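Side-chain contacts in cryptic loci regulator 2 (Schizosaccharomyces pombe 972h-, PDB 5IKJ), which promotes transcriptional silencing of heterochromatin as part of the histone-deacetylase repressor complex SHREC, acting upstream of the deacetylases and keeping nucleosomes properly positioned: residues V248-D251 with L256-A259; I77-C82 with Y358-T363; Y413-Y418 with S481-C486; K232-T237 with V262-I267. All coordinates share one frame; numbering follows the deposited sequence.

Contact 1: V248-D251 with L256-A259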
loop_
_atom_site.group_PDB
_atom_site.type_symbol
_atom_site.label_atom_id
_atom_site.label_comp_id
_atom_site.label_asym_id
_atom_site.label_seq_id
_atom_site.Cartn_x
_atom_site.Cartn_y
_atom_site.Cartn_z
ATOM N N VAL A 248 0.102 16.733 12.521
ATOM C CA VAL A 248 -0.544 17.820 11.805
ATOM C C VAL A 248 -1.024 18.863 12.809
ATOM O O VAL A 248 -0.921 18.683 14.023
ATOM C CB VAL A 248 -1.719 17.324 10.936
ATOM C CG1 VAL A 248 -1.267 16.198 10.012
ATOM C CG2 VAL A 248 -2.885 16.862 11.810
ATOM N N TRP A 249 -1.550 19.965 12.280
ATOM C CA TRP A 249 -2.240 20.975 13.072
ATOM C C TRP A 249 -3.738 20.839 12.846
ATOM O O TRP A 249 -4.195 20.790 11.699
ATOM C CB TRP A 249 -1.792 22.388 12.697
ATOM C CG TRP A 249 -0.443 22.773 13.215
ATOM C CD1 TRP A 249 0.678 23.017 12.478
ATOM C CD2 TRP A 249 -0.072 22.970 14.587
ATOM N NE1 TRP A 249 1.724 23.352 13.303
ATOM C CE2 TRP A 249 1.290 23.330 14.602
ATOM C CE3 TRP A 249 -0.759 22.876 15.801
ATOM C CZ2 TRP A 249 1.979 23.594 15.784
ATOM C CZ3 TRP A 249 -0.072 23.137 16.974
ATOM C CH2 TRP A 249 1.282 23.492 16.956
ATOM N N ILE A 250 -4.494 20.775 13.937
ATOM C CA ILE A 250 -5.950 20.754 13.886
ATOM C C ILE A 250 -6.469 22.144 14.220
ATOM O O ILE A 250 -5.940 22.823 15.107
ATOM C CB ILE A 250 -6.523 19.696 14.851
ATOM C CG1 ILE A 250 -6.256 18.283 14.327
ATOM C CG2 ILE A 250 -8.011 19.915 15.081
ATOM C CD1 ILE A 250 -6.785 18.024 12.933
ATOM N N ASP A 251 -7.507 22.569 13.505
ATOM C CA ASP A 251 -8.124 23.879 13.706
ATOM C C ASP A 251 -9.610 23.666 13.975
ATOM O O ASP A 251 -10.398 23.470 13.044
ATOM C CB ASP A 251 -7.895 24.785 12.498
ATOM C CG ASP A 251 -8.474 26.173 12.696
ATOM O OD1 ASP A 251 -8.652 26.583 13.862
ATOM O OD2 ASP A 251 -8.747 26.855 11.686
ATOM N N LEU A 256 -5.728 25.950 17.409
ATOM C CA LEU A 256 -4.712 25.137 16.745
ATOM C C LEU A 256 -4.300 24.017 17.695
ATOM O O LEU A 256 -3.649 24.266 18.714
ATOM C CB LEU A 256 -3.509 25.984 16.337
ATOM C CG LEU A 256 -3.668 26.965 15.169
ATOM C CD1 LEU A 256 -2.310 27.558 14.813
ATOM C CD2 LEU A 256 -4.295 26.312 13.943
ATOM N N ILE A 257 -4.671 22.787 17.359
ATOM C CA ILE A 257 -4.487 21.630 18.227
ATOM C C ILE A 257 -3.453 20.707 17.577
ATOM O O ILE A 257 -3.640 20.307 16.422
ATOM C CB ILE A 257 -5.814 20.891 18.465
ATOM C CG1 ILE A 257 -6.779 21.781 19.255
ATOM C CG2 ILE A 257 -5.581 19.572 19.194
ATOM C CD1 ILE A 257 -8.196 21.255 19.308
ATOM N N PRO A 258 -2.369 20.346 18.267
ATOM C CA PRO A 258 -1.444 19.353 17.698
ATOM C C PRO A 258 -2.069 17.968 17.742
ATOM O O PRO A 258 -2.629 17.559 18.762
ATOM C CB PRO A 258 -0.207 19.445 18.605
ATOM C CG PRO A 258 -0.447 20.607 19.531
ATOM C CD PRO A 258 -1.922 20.800 19.593
ATOM N N ALA A 259 -1.968 17.240 16.632
ATOM C CA ALA A 259 -2.646 15.960 16.513
ATOM C C ALA A 259 -1.827 15.029 15.634
ATOM O O ALA A 259 -0.906 15.450 14.929
ATOM C CB ALA A 259 -4.056 16.131 15.940
#

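Contact 2: I77-C82 with Y358-T363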
loop_
_atom_site.group_PDB
_atom_site.type_symbol
_atom_site.label_atom_id
_atom_site.label_comp_id
_atom_site.label_asym_id
_atom_site.label_seq_id
_atom_site.Cartn_x
_atom_site.Cartn_y
_atom_site.Cartn_z
ATOM N N ILE A 77 -13.545 1.404 -5.548
ATOM C CA ILE A 77 -14.202 2.673 -5.253
ATOM C C ILE A 77 -13.856 3.709 -6.315
ATOM O O ILE A 77 -14.724 4.463 -6.769
ATOM C CB ILE A 77 -13.824 3.157 -3.839
ATOM C CG1 ILE A 77 -14.289 2.134 -2.798
ATOM C CG2 ILE A 77 -14.440 4.526 -3.559
ATOM C CD1 ILE A 77 -13.901 2.469 -1.370
ATOM N N LEU A 78 -12.588 3.767 -6.729
ATOM C CA LEU A 78 -12.212 4.691 -7.794
ATOM C C LEU A 78 -12.839 4.280 -9.119
ATOM O O LEU A 78 -13.249 5.137 -9.910
ATOM C CB LEU A 78 -10.688 4.764 -7.924
ATOM C CG LEU A 78 -10.172 5.738 -8.989
ATOM C CD1 LEU A 78 -10.549 7.173 -8.643
ATOM C CD2 LEU A 78 -8.666 5.614 -9.175
ATOM N N ASN A 79 -12.921 2.974 -9.381
ATOM C CA ASN A 79 -13.514 2.499 -10.626
ATOM C C ASN A 79 -14.986 2.883 -10.711
ATOM O O ASN A 79 -15.419 3.534 -11.668
ATOM C CB ASN A 79 -13.339 0.985 -10.745
ATOM C CG ASN A 79 -11.899 0.583 -10.994
ATOM O OD1 ASN A 79 -11.074 1.404 -11.397
ATOM N ND2 ASN A 79 -11.591 -0.687 -10.763
ATOM N N GLN A 80 -15.778 2.486 -9.710
ATOM C CA GLN A 80 -17.195 2.832 -9.713
ATOM C C GLN A 80 -17.406 4.338 -9.747
ATOM O O GLN A 80 -18.478 4.797 -10.157
ATOM C CB GLN A 80 -17.895 2.223 -8.494
ATOM C CG GLN A 80 -17.778 3.030 -7.204
ATOM C CD GLN A 80 -18.445 2.340 -6.030
ATOM O OE1 GLN A 80 -19.223 1.401 -6.207
ATOM N NE2 GLN A 80 -18.144 2.801 -4.821
ATOM N N LEU A 81 -16.410 5.117 -9.322
ATOM C CA LEU A 81 -16.466 6.565 -9.448
ATOM C C LEU A 81 -16.114 7.033 -10.853
ATOM O O LEU A 81 -16.550 8.115 -11.260
ATOM C CB LEU A 81 -15.515 7.212 -8.437
ATOM C CG LEU A 81 -15.850 8.630 -7.976
ATOM C CD1 LEU A 81 -17.040 8.616 -7.028
ATOM C CD2 LEU A 81 -14.639 9.266 -7.313
ATOM N N CYS A 82 -15.340 6.245 -11.598
ATOM C CA CYS A 82 -14.978 6.574 -12.971
ATOM C C CYS A 82 -15.939 5.991 -13.997
ATOM O O CYS A 82 -15.903 6.407 -15.160
ATOM C CB CYS A 82 -13.558 6.081 -13.273
ATOM S SG CYS A 82 -12.248 7.049 -12.486
ATOM N N TYR A 358 -14.844 -0.456 -19.755
ATOM C CA TYR A 358 -14.269 0.880 -19.667
ATOM C C TYR A 358 -12.772 0.928 -19.942
ATOM O O TYR A 358 -12.208 2.026 -19.969
ATOM C CB TYR A 358 -14.544 1.486 -18.279
ATOM C CG TYR A 358 -15.982 1.903 -18.070
ATOM C CD1 TYR A 358 -16.960 0.970 -17.750
ATOM C CD2 TYR A 358 -16.361 3.233 -18.189
ATOM C CE1 TYR A 358 -18.275 1.349 -17.559
ATOM C CE2 TYR A 358 -17.671 3.622 -17.997
ATOM C CZ TYR A 358 -18.625 2.675 -17.683
ATOM O OH TYR A 358 -19.934 3.057 -17.491
ATOM N N SER A 359 -12.112 -0.212 -20.142
ATOM C CA SER A 359 -10.687 -0.251 -20.473
ATOM C C SER A 359 -9.821 0.297 -19.340
ATOM O O SER A 359 -8.718 0.798 -19.575
ATOM C CB SER A 359 -10.402 0.509 -21.773
ATOM O OG SER A 359 -11.055 -0.102 -22.871
ATOM N N ILE A 360 -10.308 0.213 -18.108
ATOM C CA ILE A 360 -9.473 0.557 -16.951
ATOM C C ILE A 360 -8.448 -0.552 -16.737
ATOM O O ILE A 360 -8.811 -1.740 -16.806
ATOM C CB ILE A 360 -10.345 0.753 -15.706
ATOM C CG1 ILE A 360 -11.338 1.898 -15.917
ATOM C CG2 ILE A 360 -9.484 1.047 -14.479
ATOM C CD1 ILE A 360 -12.457 1.926 -14.898
ATOM N N PRO A 361 -7.175 -0.239 -16.478
ATOM C CA PRO A 361 -6.185 -1.308 -16.291
ATOM C C PRO A 361 -6.326 -1.928 -14.908
ATOM O O PRO A 361 -6.409 -1.217 -13.903
ATOM C CB PRO A 361 -4.845 -0.581 -16.447
ATOM C CG PRO A 361 -5.126 0.796 -15.938
ATOM C CD PRO A 361 -6.583 1.094 -16.256
ATOM N N LEU A 362 -6.365 -3.256 -14.857
ATOM C CA LEU A 362 -6.495 -3.941 -13.580
ATOM C C LEU A 362 -5.247 -3.733 -12.730
ATOM O O LEU A 362 -4.124 -3.661 -13.236
ATOM C CB LEU A 362 -6.738 -5.436 -13.789
ATOM C CG LEU A 362 -8.098 -5.867 -14.344
ATOM C CD1 LEU A 362 -8.205 -7.386 -14.322
ATOM C CD2 LEU A 362 -9.257 -5.246 -13.566
ATOM N N THR A 363 -5.459 -3.625 -11.421
ATOM C CA THR A 363 -4.371 -3.499 -10.460
ATOM C C THR A 363 -3.892 -4.893 -10.079
ATOM O O THR A 363 -4.658 -5.686 -9.521
ATOM C CB THR A 363 -4.831 -2.729 -9.223
ATOM O OG1 THR A 363 -5.255 -1.413 -9.603
ATOM C CG2 THR A 363 -3.703 -2.616 -8.201
#

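Contact 3: Y413-Y418 with S481-C486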
loop_
_atom_site.group_PDB
_atom_site.type_symbol
_atom_site.label_atom_id
_atom_site.label_comp_id
_atom_site.label_asym_id
_atom_site.label_seq_id
_atom_site.Cartn_x
_atom_site.Cartn_y
_atom_site.Cartn_z
ATOM N N TYR A 413 10.152 13.312 -8.249
ATOM C CA TYR A 413 9.192 12.217 -8.385
ATOM C C TYR A 413 9.930 10.933 -8.021
ATOM O O TYR A 413 10.719 10.410 -8.810
ATOM C CB TYR A 413 8.625 12.187 -9.799
ATOM C CG TYR A 413 7.683 11.044 -10.104
ATOM C CD1 TYR A 413 6.992 10.383 -9.095
ATOM C CD2 TYR A 413 7.486 10.624 -11.413
ATOM C CE1 TYR A 413 6.131 9.337 -9.386
ATOM C CE2 TYR A 413 6.634 9.583 -11.713
ATOM C CZ TYR A 413 5.957 8.942 -10.698
ATOM O OH TYR A 413 5.105 7.903 -11.002
ATOM N N ILE A 414 9.671 10.426 -6.816
ATOM C CA ILE A 414 10.510 9.387 -6.233
ATOM C C ILE A 414 10.284 8.068 -6.959
ATOM O O ILE A 414 9.145 7.614 -7.125
ATOM C CB ILE A 414 10.225 9.251 -4.729
ATOM C CG1 ILE A 414 10.526 10.569 -4.009
ATOM C CG2 ILE A 414 11.054 8.121 -4.122
ATOM C CD1 ILE A 414 10.028 10.613 -2.577
ATOM N N SER A 415 11.381 7.444 -7.387
ATOM C CA SER A 415 11.346 6.126 -8.006
ATOM C C SER A 415 11.727 5.009 -7.051
ATOM O O SER A 415 11.199 3.898 -7.170
ATOM C CB SER A 415 12.294 6.083 -9.210
ATOM O OG SER A 415 11.828 6.908 -10.261
ATOM N N ASP A 416 12.626 5.278 -6.109
ATOM C CA ASP A 416 13.211 4.228 -5.290
ATOM C C ASP A 416 13.759 4.853 -4.017
ATOM O O ASP A 416 14.306 5.959 -4.049
ATOM C CB ASP A 416 14.326 3.501 -6.055
ATOM C CG ASP A 416 14.550 2.087 -5.561
ATOM O OD1 ASP A 416 14.234 1.803 -4.388
ATOM O OD2 ASP A 416 15.044 1.253 -6.351
ATOM N N ILE A 417 13.599 4.143 -2.904
ATOM C CA ILE A 417 14.154 4.539 -1.615
ATOM C C ILE A 417 14.921 3.343 -1.074
ATOM O O ILE A 417 14.350 2.258 -0.917
ATOM C CB ILE A 417 13.064 4.984 -0.624
ATOM C CG1 ILE A 417 12.383 6.260 -1.129
ATOM C CG2 ILE A 417 13.655 5.206 0.769
ATOM C CD1 ILE A 417 11.157 6.662 -0.335
ATOM N N TYR A 418 16.208 3.534 -0.795
ATOM C CA TYR A 418 17.056 2.416 -0.417
ATOM C C TYR A 418 18.213 2.902 0.438
ATOM O O TYR A 418 18.580 4.081 0.420
ATOM C CB TYR A 418 17.591 1.680 -1.653
ATOM C CG TYR A 418 18.451 2.536 -2.560
ATOM C CD1 TYR A 418 17.883 3.296 -3.573
ATOM C CD2 TYR A 418 19.832 2.577 -2.409
ATOM C CE1 TYR A 418 18.665 4.077 -4.406
ATOM C CE2 TYR A 418 20.620 3.354 -3.238
ATOM C CZ TYR A 418 20.031 4.100 -4.234
ATOM O OH TYR A 418 20.810 4.876 -5.059
ATOM N N SER A 481 15.711 9.292 -19.656
ATOM C CA SER A 481 16.336 7.997 -19.422
ATOM C C SER A 481 17.266 7.976 -18.214
ATOM O O SER A 481 17.761 6.902 -17.858
ATOM C CB SER A 481 17.115 7.557 -20.671
ATOM O OG SER A 481 18.174 8.454 -20.958
ATOM N N VAL A 482 17.518 9.119 -17.580
ATOM C CA VAL A 482 18.307 9.161 -16.357
ATOM C C VAL A 482 17.421 9.666 -15.227
ATOM O O VAL A 482 16.375 10.280 -15.444
ATOM C CB VAL A 482 19.570 10.043 -16.485
ATOM C CG1 VAL A 482 20.433 9.578 -17.649
ATOM C CG2 VAL A 482 19.201 11.517 -16.634
ATOM N N GLU A 483 17.858 9.385 -14.006
ATOM C CA GLU A 483 17.282 9.952 -12.798
ATOM C C GLU A 483 18.433 10.399 -11.907
ATOM O O GLU A 483 19.606 10.190 -12.229
ATOM C CB GLU A 483 16.370 8.944 -12.088
ATOM C CG GLU A 483 15.110 8.604 -12.872
ATOM C CD GLU A 483 14.335 7.445 -12.270
ATOM O OE1 GLU A 483 14.863 6.790 -11.345
ATOM O OE2 GLU A 483 13.200 7.186 -12.724
ATOM N N TYR A 484 18.102 11.022 -10.782
ATOM C CA TYR A 484 19.109 11.545 -9.875
ATOM C C TYR A 484 18.924 10.958 -8.484
ATOM O O TYR A 484 17.823 10.551 -8.099
ATOM C CB TYR A 484 19.059 13.076 -9.822
ATOM C CG TYR A 484 19.620 13.721 -11.067
ATOM C CD1 TYR A 484 18.849 13.846 -12.214
ATOM C CD2 TYR A 484 20.926 14.187 -11.100
ATOM C CE1 TYR A 484 19.359 14.427 -13.357
ATOM C CE2 TYR A 484 21.446 14.770 -12.238
ATOM C CZ TYR A 484 20.658 14.887 -13.364
ATOM O OH TYR A 484 21.170 15.466 -14.503
ATOM N N VAL A 485 20.025 10.908 -7.738
ATOM C CA VAL A 485 20.060 10.299 -6.415
ATOM C C VAL A 485 20.592 11.333 -5.435
ATOM O O VAL A 485 21.695 11.861 -5.622
ATOM C CB VAL A 485 20.935 9.036 -6.384
ATOM C CG1 VAL A 485 20.889 8.382 -5.007
ATOM C CG2 VAL A 485 20.493 8.051 -7.458
ATOM N N CYS A 486 19.815 11.620 -4.396
ATOM C CA CYS A 486 20.260 12.476 -3.311
ATOM C C CYS A 486 20.063 11.751 -1.990
ATOM O O CYS A 486 19.190 10.883 -1.879
ATOM C CB CYS A 486 19.489 13.803 -3.285
ATOM S SG CYS A 486 17.752 13.639 -2.816
#

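Contact 4: K232-T237 with V262-I267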
loop_
_atom_site.group_PDB
_atom_site.type_symbol
_atom_site.label_atom_id
_atom_site.label_comp_id
_atom_site.label_asym_id
_atom_site.label_seq_id
_atom_site.Cartn_x
_atom_site.Cartn_y
_atom_site.Cartn_z
ATOM N N LYS A 232 -0.206 3.061 -2.821
ATOM C CA LYS A 232 -0.911 3.429 -4.042
ATOM C C LYS A 232 -1.898 4.560 -3.787
ATOM O O LYS A 232 -2.015 5.487 -4.597
ATOM C CB LYS A 232 -1.628 2.204 -4.608
ATOM C CG LYS A 232 -2.106 2.355 -6.041
ATOM C CD LYS A 232 -2.688 1.047 -6.558
ATOM C CE LYS A 232 -3.291 1.195 -7.947
ATOM N NZ LYS A 232 -2.268 1.476 -8.993
ATOM N N ASP A 233 -2.614 4.509 -2.661
ATOM C CA ASP A 233 -3.588 5.554 -2.367
ATOM C C ASP A 233 -2.905 6.883 -2.069
ATOM O O ASP A 233 -3.396 7.942 -2.475
ATOM C CB ASP A 233 -4.476 5.132 -1.196
ATOM C CG ASP A 233 -5.363 3.947 -1.532
ATOM O OD1 ASP A 233 -5.511 3.633 -2.732
ATOM O OD2 ASP A 233 -5.916 3.334 -0.595
ATOM N N ASP A 234 -1.766 6.849 -1.372
ATOM C CA ASP A 234 -1.067 8.081 -1.021
ATOM C C ASP A 234 -0.356 8.717 -2.209
ATOM O O ASP A 234 0.025 9.890 -2.128
ATOM C CB ASP A 234 -0.054 7.808 0.094
ATOM C CG ASP A 234 -0.703 7.707 1.462
ATOM O OD1 ASP A 234 -1.951 7.689 1.535
ATOM O OD2 ASP A 234 0.036 7.641 2.467
ATOM N N THR A 235 -0.159 7.977 -3.304
ATOM C CA THR A 235 0.556 8.499 -4.460
ATOM C C THR A 235 -0.214 8.398 -5.770
ATOM O O THR A 235 0.193 9.040 -6.745
ATOM C CB THR A 235 1.900 7.773 -4.636
ATOM O OG1 THR A 235 1.668 6.398 -4.957
ATOM C CG2 THR A 235 2.733 7.858 -3.362
ATOM N N TYR A 236 -1.303 7.629 -5.829
ATOM C CA TYR A 236 -2.020 7.423 -7.081
ATOM C C TYR A 236 -3.524 7.614 -6.917
ATOM O O TYR A 236 -4.136 8.393 -7.653
ATOM C CB TYR A 236 -1.715 6.024 -7.629
ATOM C CG TYR A 236 -2.567 5.608 -8.807
ATOM C CD1 TYR A 236 -2.239 5.994 -10.099
ATOM C CD2 TYR A 236 -3.689 4.813 -8.626
ATOM C CE1 TYR A 236 -3.013 5.610 -11.177
ATOM C CE2 TYR A 236 -4.469 4.424 -9.697
ATOM C CZ TYR A 236 -4.127 4.825 -10.970
ATOM O OH TYR A 236 -4.903 4.437 -12.036
ATOM N N THR A 237 -4.130 6.920 -5.951
ATOM C CA THR A 237 -5.588 6.882 -5.865
ATOM C C THR A 237 -6.149 8.131 -5.191
ATOM O O THR A 237 -6.962 8.854 -5.777
ATOM C CB THR A 237 -6.033 5.625 -5.114
ATOM O OG1 THR A 237 -5.141 4.543 -5.416
ATOM C CG2 THR A 237 -7.443 5.234 -5.525
ATOM N N VAL A 262 -4.572 9.026 13.156
ATOM C CA VAL A 262 -4.654 7.629 13.568
ATOM C C VAL A 262 -5.385 6.762 12.546
ATOM O O VAL A 262 -5.045 5.592 12.376
ATOM C CB VAL A 262 -5.332 7.538 14.949
ATOM C CG1 VAL A 262 -5.402 6.086 15.407
ATOM C CG2 VAL A 262 -4.597 8.400 15.961
ATOM N N ALA A 263 -6.401 7.295 11.877
ATOM C CA ALA A 263 -7.242 6.513 10.980
ATOM C C ALA A 263 -7.870 7.478 9.990
ATOM O O ALA A 263 -7.803 8.698 10.152
ATOM C CB ALA A 263 -8.313 5.728 11.751
ATOM N N ARG A 264 -8.475 6.913 8.955
ATOM C CA ARG A 264 -9.125 7.698 7.919
ATOM C C ARG A 264 -9.972 6.739 7.102
ATOM O O ARG A 264 -9.680 5.543 7.041
ATOM C CB ARG A 264 -8.107 8.419 7.021
ATOM C CG ARG A 264 -7.393 7.487 6.061
ATOM C CD ARG A 264 -6.130 8.094 5.492
ATOM N NE ARG A 264 -5.475 7.167 4.574
ATOM C CZ ARG A 264 -4.362 7.435 3.900
ATOM N NH1 ARG A 264 -3.767 8.612 4.031
ATOM N NH2 ARG A 264 -3.844 6.524 3.091
ATOM N N ASN A 265 -11.030 7.264 6.491
ATOM C CA ASN A 265 -11.929 6.435 5.706
ATOM C C ASN A 265 -12.459 7.251 4.540
ATOM O O ASN A 265 -12.602 8.473 4.632
ATOM C CB ASN A 265 -13.091 5.905 6.554
ATOM C CG ASN A 265 -13.937 7.019 7.139
ATOM O OD1 ASN A 265 -13.655 7.522 8.226
ATOM N ND2 ASN A 265 -14.976 7.416 6.413
ATOM N N LEU A 266 -12.742 6.561 3.440
ATOM C CA LEU A 266 -13.333 7.211 2.283
ATOM C C LEU A 266 -14.803 7.517 2.549
ATOM O O LEU A 266 -15.504 6.751 3.216
ATOM C CB LEU A 266 -13.190 6.321 1.049
ATOM C CG LEU A 266 -11.764 6.146 0.522
ATOM C CD1 LEU A 266 -11.695 5.009 -0.487
ATOM C CD2 LEU A 266 -11.257 7.439 -0.100
ATOM N N ILE A 267 -15.265 8.645 2.023
ATOM C CA ILE A 267 -16.641 9.084 2.218
ATOM C C ILE A 267 -17.501 8.468 1.125
ATOM O O ILE A 267 -17.206 8.614 -0.067
ATOM C CB ILE A 267 -16.744 10.620 2.202
ATOM C CG1 ILE A 267 -15.620 11.258 3.025
ATOM C CG2 ILE A 267 -18.095 11.051 2.762
ATOM C CD1 ILE A 267 -15.497 12.759 2.839
#

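Contact 1: V248-D251 with L256-A259
Trp249 lies against Pro258 across an antiparallel beta hairpin made by strands 247-252 and 255-266, two neighbours in a five-stranded antiparallel sheet. The indole comes at the proline obliquely: its six-membered ring reaches toward the partner strand, and CZ3 of Trp249 rests 3.6 Å from CG of Pro258. With CG anti to the carbonyl carbon (chi1 -75°), the Trp249 ring swings toward the neighbouring strand, where CE3 also meets CB of Leu256 at 4.2 Å. Further out on this face, CD2 of Leu256 brushes CB of Asp251. Trp312 stacks on the same indole, His315 and His324 meet it edge-to-face, and NE1 is bonded to the carbonyl of His315, which together probably hold the ring in place. Were Trp249 an alanine, a gap would probably open beside Pro258 and Trp312, leaving the His315 carbonyl without its indole donor. On the other face, Ile250 stands across from Ile257, their CB atoms 3.9 Å apart. The CG1 branch of Ile250 turns diagonally to Ala259, and the 3.5 Å between Ile250 CG1 and Ala259 CB is tight for two carbons. Cys292 of strand 288-294 packs against both of these residues. Between the two faces run four backbone bonds, two at Val248 with Ala259 and two at Ile250 with Ile257. The Ile250 pair is the shorter, Ile257 N lying 2.6 Å from Ile250 O, and that same oxygen also receives a CA-H...O contact from CA of Leu256 at 3.1 Å.

Contact 2: I77-C82 with Y358-T363
Asn79 and Ile360 carry this surface contact, in which the last turns of helix 75-82 lie beside the irregular loop between strands 353-355 and 377-384. Earlier in the helix, Ile77 and Leu78 face another neighbour, both packing on Trp238. Asn79 is the first residue to meet the loop. Its CG stands anti to the carbonyl carbon (chi1 -70°), which brings the amide out to the loop with the oxygen leading. OD1 of Asn79 approaches two carbons of the same isoleucine, CG2 of Ile360 at 3.5 Å and CD1 of Ile360 at 3.8 Å, so the oxygen sits across both branches as the side chains pass at a slant. Ile360 turns its CB toward the helix and also touches Asp355. At the helix end, the nearest approach of Cys82 is through its backbone: O of Cys82 comes within 4.4 Å of CE2 of Tyr358, meeting the ring obliquely. Just beyond, the hydroxyl of Tyr358 makes a weak hydrogen bond to the carbonyl of Lys83. No hydrogen bond joins the two segments, and the touches set polar oxygens against carbon. Such chemistry is consistent with a contact resting mostly on van der Waals touch, with the weak Tyr358-Lys83 bond just beyond it, the isoleucine branches having no polar hydrogen to donate to the amide oxygen.

Contact 3: Y413-Y418 with S481-C486
Ser415 and Glu483 form the tight part of this contact, joining strands 411-419 and 482-487 of the mixed sheet side chain to side chain. The two strands are not paired with each other; both pair with strand 425-436. The hydroxyl of Ser415 donates to the carboxylate, OG lying 2.8 Å from OE2 of Glu483, and it arrives from above the carboxylate plane, 46° out of it. CB of Ser415 sits 3.4 Å from OE1 of Glu483, so the serine meets the oxygen end of the carboxylate at a slant, out of its plane. Glu483 gets there with an extended chain beyond CG (chi2 171°), and its OE1 takes a second bond from NE2 of Gln428 on the intervening strand. The buried carboxylate is thus gripped by donors at both oxygens, and a basic side chain of another protein chain packs on Glu483. With a leucine in place of Glu483, the Ser415 hydroxyl and the Gln428 amide would probably lose their shared acceptor. The looser end lies at Tyr418 and Val485, both partly exposed. Here OH of Tyr418 touches CG1 of Val485 at 3.5 Å, whereas the nearest ring atom, CZ of Tyr418, stays 4.4 Å from that methyl; the side chains cross at about a right angle. Tyr418 also meets the ring of His378. Ser415 and Asp416 both face Gln428, a classic beta bulge, while Glu483 to Val485 pair antiparallel with a strand of another protein chain: within the SH3-clan Clr2 family region, a bulged strand and, across strand 425-436, one through which the sheet runs on into that chain.

Contact 4: K232-T237 with V262-I267
The C-terminal turns of helix 214-237 widen into a pi-type turn at 233-237 and face strand 255-266 of the five-stranded antiparallel sheet, with no backbone bond between the two segments: Asp234 and Arg264 bridge them by a buried helix-to-strand salt bridge. Arg264 leaves its strand toward the helix, and its chain runs straight from CG to NE, long enough to span the gap. Its guanidinium meets the aspartate edge-on. OD1 of Asp234 lies 2.7 Å from NH2 of Arg264, near the guanidinium plane and on the syn side of the carboxylate, with an N-H...O angle of 155°. A second, weak bond ties NH1 of Arg264 to the same OD1 at 3.2 Å, bent to 130°. One oxygen thus sits in the fork of two nitrogens, and the carboxylate and guanidinium planes stand 72° apart, so this is not a flat two-oxygen pairing. OD2 of Asp234 is instead bonded to the indole nitrogen of Trp390, and NH1 of Arg264 also reaches the carbonyl of Tyr242; these outside partners help fix the turn of each group. Asp233, one residue earlier, keeps OD2 5.3 Å from NH2 of Arg264, near enough that the opposite charges probably favour each other, without contact. Within the helix, OG1 of Thr237 donates to OD1 of Asp233 at 2.9 Å, on the anti lone pair. In the widened turn, O of Lys232 accepts from N of Tyr236 at 2.6 Å and from N of Thr237 at 2.9 Å, the two donors arriving from opposite faces of the carbonyl plane.

How the contacts relate
Contact 1 and contact 4 share strand 255-266 of the five-stranded antiparallel sheet: contact 1 closes its hairpin, and contact 4, about 20 Å away, centre to centre, ties its far end to helix 214-237. Contact 2 lies about 16 Å from contact 4, centre to centre, and touches it where Ile77 meets Leu266, Leu78 meets Thr237 and Thr363 meets Lys232. Along the chain, contact 1 is nested within contact 4 and contact 4 within contact 2; contact 3 opens only afterwards. It belongs to the separate mixed sheet, about 7 Å from contact 4 at the nearest atoms. Helix 214-237 thus meets helix 75-82, the loop at 358-363 and strand 255-266, and contacts 3 and 4 both come up against another protein chain.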